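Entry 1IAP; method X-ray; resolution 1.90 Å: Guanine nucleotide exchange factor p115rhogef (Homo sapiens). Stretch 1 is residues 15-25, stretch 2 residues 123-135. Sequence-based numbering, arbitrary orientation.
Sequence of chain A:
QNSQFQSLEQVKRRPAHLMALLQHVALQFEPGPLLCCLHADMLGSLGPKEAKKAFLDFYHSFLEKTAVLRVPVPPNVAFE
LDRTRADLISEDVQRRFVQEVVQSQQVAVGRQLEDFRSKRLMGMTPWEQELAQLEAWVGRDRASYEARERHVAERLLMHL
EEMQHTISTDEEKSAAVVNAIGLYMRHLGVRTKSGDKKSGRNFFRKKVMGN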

ATOM      1  N   PRO A  15      -8.386   5.414  -4.482  1.00 20.05           N
ATOM      2  CA  PRO A  15      -7.657   4.601  -5.460  1.00 12.39           C
ATOM      3  C   PRO A  15      -6.799   5.310  -6.501  1.00 11.39           C
ATOM      4  O   PRO A  15      -5.663   4.901  -6.733  1.00 12.75           O
ATOM      5  N   ALA A  16      -7.321   6.367  -7.119  1.00 15.63           N
ATOM      6  CA  ALA A  16      -6.565   7.103  -8.132  1.00 19.12           C
ATOM      7  C   ALA A  16      -5.413   7.878  -7.497  1.00 14.62           C
ATOM      8  O   ALA A  16      -4.281   7.842  -7.979  1.00 15.73           O
ATOM      9  N   HIS A  17      -5.714   8.575  -6.407  1.00 14.89           N
ATOM     10  CA  HIS A  17      -4.708   9.353  -5.695  1.00 14.06           C
ATOM     11  C   HIS A  17      -3.640   8.427  -5.133  1.00 16.96           C
ATOM     12  O   HIS A  17      -2.450   8.715  -5.245  1.00 13.72           O
ATOM     13  N   LEU A  18      -4.066   7.263  -4.644  1.00 14.63           N
ATOM     14  CA  LEU A  18      -3.144   6.274  -4.105  1.00 13.17           C
ATOM     15  C   LEU A  18      -2.220   5.721  -5.198  1.00 12.98           C
ATOM     16  O   LEU A  18      -1.024   5.554  -4.968  1.00 16.31           O
ATOM     17  N   MET A  19      -2.766   5.442  -6.384  1.00 17.13           N
ATOM     18  CA  MET A  19      -1.954   4.949  -7.498  1.00 12.23           C
ATOM     19  C   MET A  19      -0.843   5.940  -7.873  1.00 16.34           C
ATOM     20  O   MET A  19       0.269   5.530  -8.193  1.00 17.88           O
ATOM     21  N   ALA A  20      -1.154   7.235  -7.873  1.00 15.23           N
ATOM     22  CA  ALA A  20      -0.163   8.257  -8.208  1.00 15.83           C
ATOM     23  C   ALA A  20       0.947   8.227  -7.160  1.00 14.13           C
ATOM     24  O   ALA A  20       2.134   8.243  -7.493  1.00 16.13           O
ATOM     25  N   LEU A  21       0.550   8.137  -5.895  1.00 21.09           N
ATOM     26  CA  LEU A  21       1.499   8.085  -4.787  1.00 21.64           C
ATOM     27  C   LEU A  21       2.365   6.834  -4.906  1.00 19.61           C
ATOM     28  O   LEU A  21       3.581   6.901  -4.740  1.00 17.26           O
ATOM     29  N   LEU A  22       1.728   5.701  -5.205  1.00 14.91           N
ATOM     30  CA  LEU A  22       2.429   4.435  -5.349  1.00 16.73           C
ATOM     31  C   LEU A  22       3.473   4.501  -6.452  1.00 18.90           C
ATOM     32  O   LEU A  22       4.596   4.042  -6.263  1.00 22.72           O
ATOM     33  N   GLN A  23       3.102   5.052  -7.608  1.00 14.21           N
ATOM     34  CA  GLN A  23       4.053   5.156  -8.711  1.00 11.61           C
ATOM     35  C   GLN A  23       5.245   6.009  -8.312  1.00 19.40           C
ATOM     36  O   GLN A  23       6.384   5.683  -8.639  1.00 23.57           O
ATOM     37  N   HIS A  24       4.976   7.094  -7.593  1.00 19.31           N
ATOM     38  CA  HIS A  24       6.029   7.990  -7.127  1.00 21.29           C
ATOM     39  C   HIS A  24       6.983   7.214  -6.215  1.00 24.14           C
ATOM     40  O   HIS A  24       8.173   7.111  -6.498  1.00 24.96           O
ATOM     41  N   VAL A  25       6.437   6.644  -5.142  1.00 20.39           N
ATOM     42  CA  VAL A  25       7.214   5.870  -4.174  1.00 21.71           C
ATOM     43  C   VAL A  25       7.975   4.696  -4.805  1.00 26.57           C
ATOM     44  O   VAL A  25       9.173   4.528  -4.564  1.00 24.48           O
ATOM     45  N   GLY A 123       4.921  20.183  -9.767  1.00 31.34           N
ATOM     46  CA  GLY A 123       4.551  19.465 -10.978  1.00 29.60           C
ATOM     47  C   GLY A 123       5.474  18.288 -11.237  1.00 34.71           C
ATOM     48  O   GLY A 123       5.636  17.844 -12.375  1.00 32.06           O
ATOM     49  N   MET A 124       6.072  17.769 -10.170  1.00 26.71           N
ATOM     50  CA  MET A 124       6.998  16.652 -10.284  1.00 27.81           C
ATOM     51  C   MET A 124       6.429  15.300  -9.851  1.00 22.46           C
ATOM     52  O   MET A 124       7.173  14.403  -9.463  1.00 19.68           O
ATOM     53  N   THR A 125       5.107  15.156  -9.925  1.00 21.20           N
ATOM     54  CA  THR A 125       4.459  13.895  -9.578  1.00 17.04           C
ATOM     55  C   THR A 125       3.613  13.420 -10.751  1.00 19.52           C
ATOM     56  O   THR A 125       3.038  14.229 -11.488  1.00 18.90           O
ATOM     57  N   PRO A 126       3.548  12.098 -10.953  1.00 15.32           N
ATOM     58  CA  PRO A 126       2.782  11.495 -12.046  1.00 17.12           C
ATOM     59  C   PRO A 126       1.272  11.584 -11.937  1.00 17.53           C
ATOM     60  O   PRO A 126       0.710  11.703 -10.844  1.00 16.98           O
ATOM     61  N   TRP A 127       0.625  11.539 -13.096  1.00 17.73           N
ATOM     62  CA  TRP A 127      -0.829  11.547 -13.195  1.00 18.49           C
ATOM     63  C   TRP A 127      -1.576  12.751 -12.626  1.00 17.20           C
ATOM     64  O   TRP A 127      -2.740  12.629 -12.254  1.00 19.33           O
ATOM     65  N   GLU A 128      -0.923  13.907 -12.571  1.00 16.48           N
ATOM     66  CA  GLU A 128      -1.566  15.105 -12.047  1.00 20.33           C
ATOM     67  C   GLU A 128      -2.755  15.527 -12.911  1.00 17.97           C
ATOM     68  O   GLU A 128      -3.746  16.038 -12.399  1.00 25.27           O
ATOM     69  N   GLN A 129      -2.667  15.293 -14.217  1.00 17.83           N
ATOM     70  CA  GLN A 129      -3.760  15.632 -15.119  1.00 16.50           C
ATOM     71  C   GLN A 129      -5.021  14.843 -14.747  1.00 11.74           C
ATOM     72  O   GLN A 129      -6.120  15.398 -14.719  1.00 12.55           O
ATOM     73  N   GLU A 130      -4.857  13.558 -14.450  1.00 16.16           N
ATOM     74  CA  GLU A 130      -5.988  12.702 -14.086  1.00 15.29           C
ATOM     75  C   GLU A 130      -6.606  13.140 -12.764  1.00 19.33           C
ATOM     76  O   GLU A 130      -7.832  13.212 -12.629  1.00 12.27           O
ATOM     77  N   LEU A 131      -5.749  13.439 -11.794  1.00 13.60           N
ATOM     78  CA  LEU A 131      -6.191  13.897 -10.477  1.00 16.16           C
ATOM     79  C   LEU A 131      -6.911  15.238 -10.594  1.00 13.96           C
ATOM     80  O   LEU A 131      -7.880  15.496  -9.878  1.00 14.84           O
ATOM     81  N   ALA A 132      -6.416  16.094 -11.483  1.00 14.70           N
ATOM     82  CA  ALA A 132      -7.026  17.406 -11.716  1.00 15.27           C
ATOM     83  C   ALA A 132      -8.412  17.219 -12.306  1.00 13.12           C
ATOM     84  O   ALA A 132      -9.367  17.863 -11.889  1.00 18.94           O
ATOM     85  N   GLN A 133      -8.516  16.346 -13.305  1.00 15.93           N
ATOM     86  CA  GLN A 133      -9.798  16.095 -13.950  1.00 17.92           C
ATOM     87  C   GLN A 133     -10.843  15.538 -12.991  1.00 14.14           C
ATOM     88  O   GLN A 133     -12.031  15.836 -13.126  1.00 19.05           O
ATOM     89  N   LEU A 134     -10.405  14.747 -12.012  1.00 16.87           N
ATOM     90  CA  LEU A 134     -11.329  14.188 -11.028  1.00 18.11           C
ATOM     91  C   LEU A 134     -11.940  15.286 -10.152  1.00 21.80           C
ATOM     92  O   LEU A 134     -13.069  15.148  -9.674  1.00 21.15           O
ATOM     93  N   GLU A 135     -11.188  16.364  -9.937  1.00 21.74           N
ATOM     94  CA  GLU A 135     -11.648  17.482  -9.115  1.00 21.03           C
ATOM     95  C   GLU A 135     -12.959  18.066  -9.613  1.00 15.91           C
ATOM     96  O   GLU A 135     -13.756  18.574  -8.834  1.00 15.97           O
TER

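Packing of helix 15-25 against the segment 123-135, whose helix 128-135 runs nearly antiparallel to it (162°, axes 10.1 Å apart at closest approach). Together the two stretches bury 495 Å². Leu 131 and Pro 126 each have 66 Å² covered, and Ala 20, with 58 Å², touches both. Leu 131 leaves its helix sideways, with chi1 at -94° and chi2 at 30°, both between the usual wells, and the end of its side chain comes nearer to the first helix. There its CG lies over one face of the His 17 ring (chi1 m), 3.9 Å from the ring centroid in a CH-pi contact; its CD2 reaches Ala 20 CB at 4.0 Å, and its CD1 lies 4.3 Å from Ala 16 CB. About one turn after Leu 131, Leu 134 (m, t) points toward the first helix and sets its CD1 3.6 Å from Ala 16 CB. The chain before the second helix comes close at Ala 20: Ala 20 CA is 5.8 Å from Pro 126 CA, and Ala 20 CB is 3.6 Å from Pro 126 O. The CA-to-CB bond of Pro 126 (ring C-gamma endo) points toward the helix, and Pro 126 CD is 4.4 Å from His 24 CB. His 24 (chi1 t) also points across, and Thr 125 CG2 sits over one face of its imidazole, 4.2 Å from His 24 ND1; His 24 NE2 is hydrogen-bonded elsewhere in the structure. Gln 23 extends (t, t) to the edge of the Trp 127 indole (chi1 m). As modelled, Gln 23 NE2 is 2.7 Å from Trp 127 NE1, but the amide is probably turned over, so the character of this polar contact remains open.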

ATOM      1  CB  PRO A  15      -8.760   3.734  -6.080  1.00 19.62           C
ATOM      2  CG  PRO A  15      -9.979   4.590  -5.957  1.00 21.40           C
ATOM      3  CD  PRO A  15      -9.843   5.190  -4.591  1.00 14.87           C
ATOM      4  CB  ALA A  16      -7.479   8.049  -8.892  1.00 17.64           C
ATOM      5  CB  HIS A  17      -5.374  10.204  -4.611  1.00 15.53           C
ATOM      6  CG  HIS A  17      -6.376  11.167  -5.168  1.00 14.92           C
ATOM      7  ND1 HIS A  17      -6.152  12.526  -5.228  1.00 13.29           N
ATOM      8  CD2 HIS A  17      -7.557  10.952  -5.798  1.00  7.39           C
ATOM      9  CE1 HIS A  17      -7.145  13.103  -5.882  1.00 13.15           C
ATOM     10  NE2 HIS A  17      -8.010  12.169  -6.239  1.00 15.61           N
ATOM     11  CB  LEU A  18      -3.915   5.144  -3.407  1.00 17.32           C
ATOM     12  CG  LEU A  18      -3.065   4.122  -2.655  1.00 23.09           C
ATOM     13  CD1 LEU A  18      -2.190   4.831  -1.616  1.00 19.47           C
ATOM     14  CD2 LEU A  18      -3.971   3.104  -1.981  1.00 13.76           C
ATOM     15  CB  MET A  19      -2.809   4.649  -8.737  1.00 15.36           C
ATOM     16  CG  MET A  19      -3.503   3.285  -8.725  1.00 15.76           C
ATOM     17  SD  MET A  19      -2.350   1.910  -8.438  1.00 18.31           S
ATOM     18  CE  MET A  19      -1.110   2.208  -9.697  1.00 17.25           C
ATOM     19  CB  ALA A  20      -0.820   9.653  -8.262  1.00 12.90           C
ATOM     20  CB  LEU A  21       0.753   8.077  -3.448  1.00 19.38           C
ATOM     21  CG  LEU A  21       1.574   7.825  -2.182  1.00 15.27           C
ATOM     22  CD1 LEU A  21       2.576   8.956  -1.967  1.00 18.45           C
ATOM     23  CD2 LEU A  21       0.640   7.702  -0.981  1.00 18.73           C
ATOM     24  CB  LEU A  22       1.439   3.297  -5.642  1.00 14.38           C
ATOM     25  CG  LEU A  22       1.038   2.272  -4.571  1.00 29.02           C
ATOM     26  CD1 LEU A  22       1.779   2.463  -3.262  1.00 19.64           C
ATOM     27  CD2 LEU A  22      -0.454   2.315  -4.354  1.00 16.74           C
ATOM     28  CB  GLN A  23       3.402   5.724  -9.973  1.00 15.19           C
ATOM     29  CG  GLN A  23       4.405   5.880 -11.119  1.00 25.97           C
ATOM     30  CD  GLN A  23       3.761   6.225 -12.437  1.00 30.72           C
ATOM     31  OE1 GLN A  23       4.311   6.994 -13.230  1.00 38.27           O
ATOM     32  NE2 GLN A  23       2.603   5.638 -12.696  1.00 34.02           N
ATOM     33  CB  HIS A  24       5.409   9.169  -6.366  1.00 15.62           C
ATOM     34  CG  HIS A  24       6.412  10.156  -5.847  1.00 23.40           C
ATOM     35  ND1 HIS A  24       7.124  10.998  -6.671  1.00 22.75           N
ATOM     36  CD2 HIS A  24       6.806  10.445  -4.584  1.00 21.84           C
ATOM     37  CE1 HIS A  24       7.913  11.766  -5.939  1.00 28.77           C
ATOM     38  NE2 HIS A  24       7.737  11.451  -4.669  1.00 27.15           N
ATOM     39  CB  VAL A  25       6.307   5.373  -3.013  1.00 18.40           C
ATOM     40  CG1 VAL A  25       7.067   4.419  -2.104  1.00 26.78           C
ATOM     41  CG2 VAL A  25       5.791   6.560  -2.219  1.00 19.66           C
ATOM     42  CB  MET A 124       8.298  16.973  -9.538  1.00 23.30           C
ATOM     43  CG  MET A 124       9.096  18.096 -10.186  1.00 41.18           C
ATOM     44  SD  MET A 124      10.458  18.698  -9.169  1.00 52.80           S
ATOM     45  CE  MET A 124      11.737  17.503  -9.576  1.00 52.80           C
ATOM     46  CB  THR A 125       3.591  13.997  -8.304  1.00 17.39           C
ATOM     47  OG1 THR A 125       2.646  15.065  -8.440  1.00 21.98           O
ATOM     48  CG2 THR A 125       4.477  14.233  -7.082  1.00 17.72           C
ATOM     49  CB  PRO A 126       3.246  10.037 -12.012  1.00 16.54           C
ATOM     50  CG  PRO A 126       3.501   9.806 -10.544  1.00 16.58           C
ATOM     51  CD  PRO A 126       4.253  11.060 -10.174  1.00 13.59           C
ATOM     52  CB  TRP A 127      -1.371  10.261 -12.566  1.00 13.35           C
ATOM     53  CG  TRP A 127      -0.762   9.032 -13.162  1.00 23.10           C
ATOM     54  CD1 TRP A 127       0.041   8.124 -12.534  1.00 25.20           C
ATOM     55  CD2 TRP A 127      -0.905   8.578 -14.511  1.00 23.31           C
ATOM     56  NE1 TRP A 127       0.407   7.131 -13.410  1.00 21.40           N
ATOM     57  CE2 TRP A 127      -0.161   7.384 -14.630  1.00 26.08           C
ATOM     58  CE3 TRP A 127      -1.593   9.063 -15.633  1.00 22.54           C
ATOM     59  CZ2 TRP A 127      -0.088   6.664 -15.825  1.00 28.59           C
ATOM     60  CZ3 TRP A 127      -1.520   8.346 -16.822  1.00 21.96           C
ATOM     61  CH2 TRP A 127      -0.771   7.160 -16.909  1.00 24.87           C
ATOM     62  CB  GLU A 128      -0.547  16.243 -11.901  1.00 20.01           C
ATOM     63  CG  GLU A 128      -1.054  17.468 -11.128  1.00 25.26           C
ATOM     64  CD  GLU A 128      -1.624  17.136  -9.746  1.00 27.02           C
ATOM     65  OE1 GLU A 128      -1.099  16.236  -9.059  1.00 26.01           O
ATOM     66  OE2 GLU A 128      -2.614  17.783  -9.345  1.00 25.72           O
ATOM     67  CB  GLN A 129      -3.385  15.336 -16.578  1.00 17.64           C
ATOM     68  CG  GLN A 129      -4.561  15.492 -17.533  1.00 26.65           C
ATOM     69  CD  GLN A 129      -4.304  14.927 -18.914  1.00 33.20           C
ATOM     70  OE1 GLN A 129      -4.638  15.555 -19.914  1.00 33.87           O
ATOM     71  NE2 GLN A 129      -3.728  13.726 -18.979  1.00 32.12           N
ATOM     72  CB  GLU A 130      -5.558  11.229 -14.021  1.00 16.34           C
ATOM     73  CG  GLU A 130      -5.391  10.550 -15.388  1.00 23.71           C
ATOM     74  CD  GLU A 130      -4.321  11.186 -16.267  1.00 30.07           C
ATOM     75  OE1 GLU A 130      -3.357  11.778 -15.733  1.00 28.87           O
ATOM     76  OE2 GLU A 130      -4.443  11.092 -17.504  1.00 31.56           O
ATOM     77  CB  LEU A 131      -4.986  14.039  -9.544  1.00 12.04           C
ATOM     78  CG  LEU A 131      -4.626  12.857  -8.640  1.00 26.04           C
ATOM     79  CD1 LEU A 131      -5.005  11.519  -9.260  1.00 15.38           C
ATOM     80  CD2 LEU A 131      -3.149  12.932  -8.271  1.00 16.60           C
ATOM     81  CB  ALA A 132      -6.173  18.227 -12.677  1.00 20.84           C
ATOM     82  CB  GLN A 133      -9.618  15.185 -15.162  1.00 22.58           C
ATOM     83  CG  GLN A 133      -8.946  15.897 -16.334  1.00 29.71           C
ATOM     84  CD  GLN A 133      -8.554  14.954 -17.443  1.00 37.16           C
ATOM     85  OE1 GLN A 133      -8.715  15.265 -18.623  1.00 42.16           O
ATOM     86  NE2 GLN A 133      -8.021  13.792 -17.074  1.00 37.26           N
ATOM     87  CB  LEU A 134     -10.621  13.154 -10.138  1.00 18.60           C
ATOM     88  CG  LEU A 134     -10.481  11.733 -10.692  1.00 14.85           C
ATOM     89  CD1 LEU A 134      -9.500  10.895  -9.858  1.00 14.62           C
ATOM     90  CD2 LEU A 134     -11.853  11.088 -10.723  1.00 15.90           C
ATOM     91  CB  GLU A 135     -10.610  18.611  -9.087  1.00 24.46           C
ATOM     92  CG  GLU A 135      -9.265  18.248  -8.487  1.00 29.10           C
ATOM     93  CD  GLU A 135      -8.318  19.444  -8.394  1.00 35.44           C
ATOM     94  OE1 GLU A 135      -7.257  19.316  -7.748  1.00 30.16           O
ATOM     95  OE2 GLU A 135      -8.628  20.514  -8.957  1.00 38.47           O
TER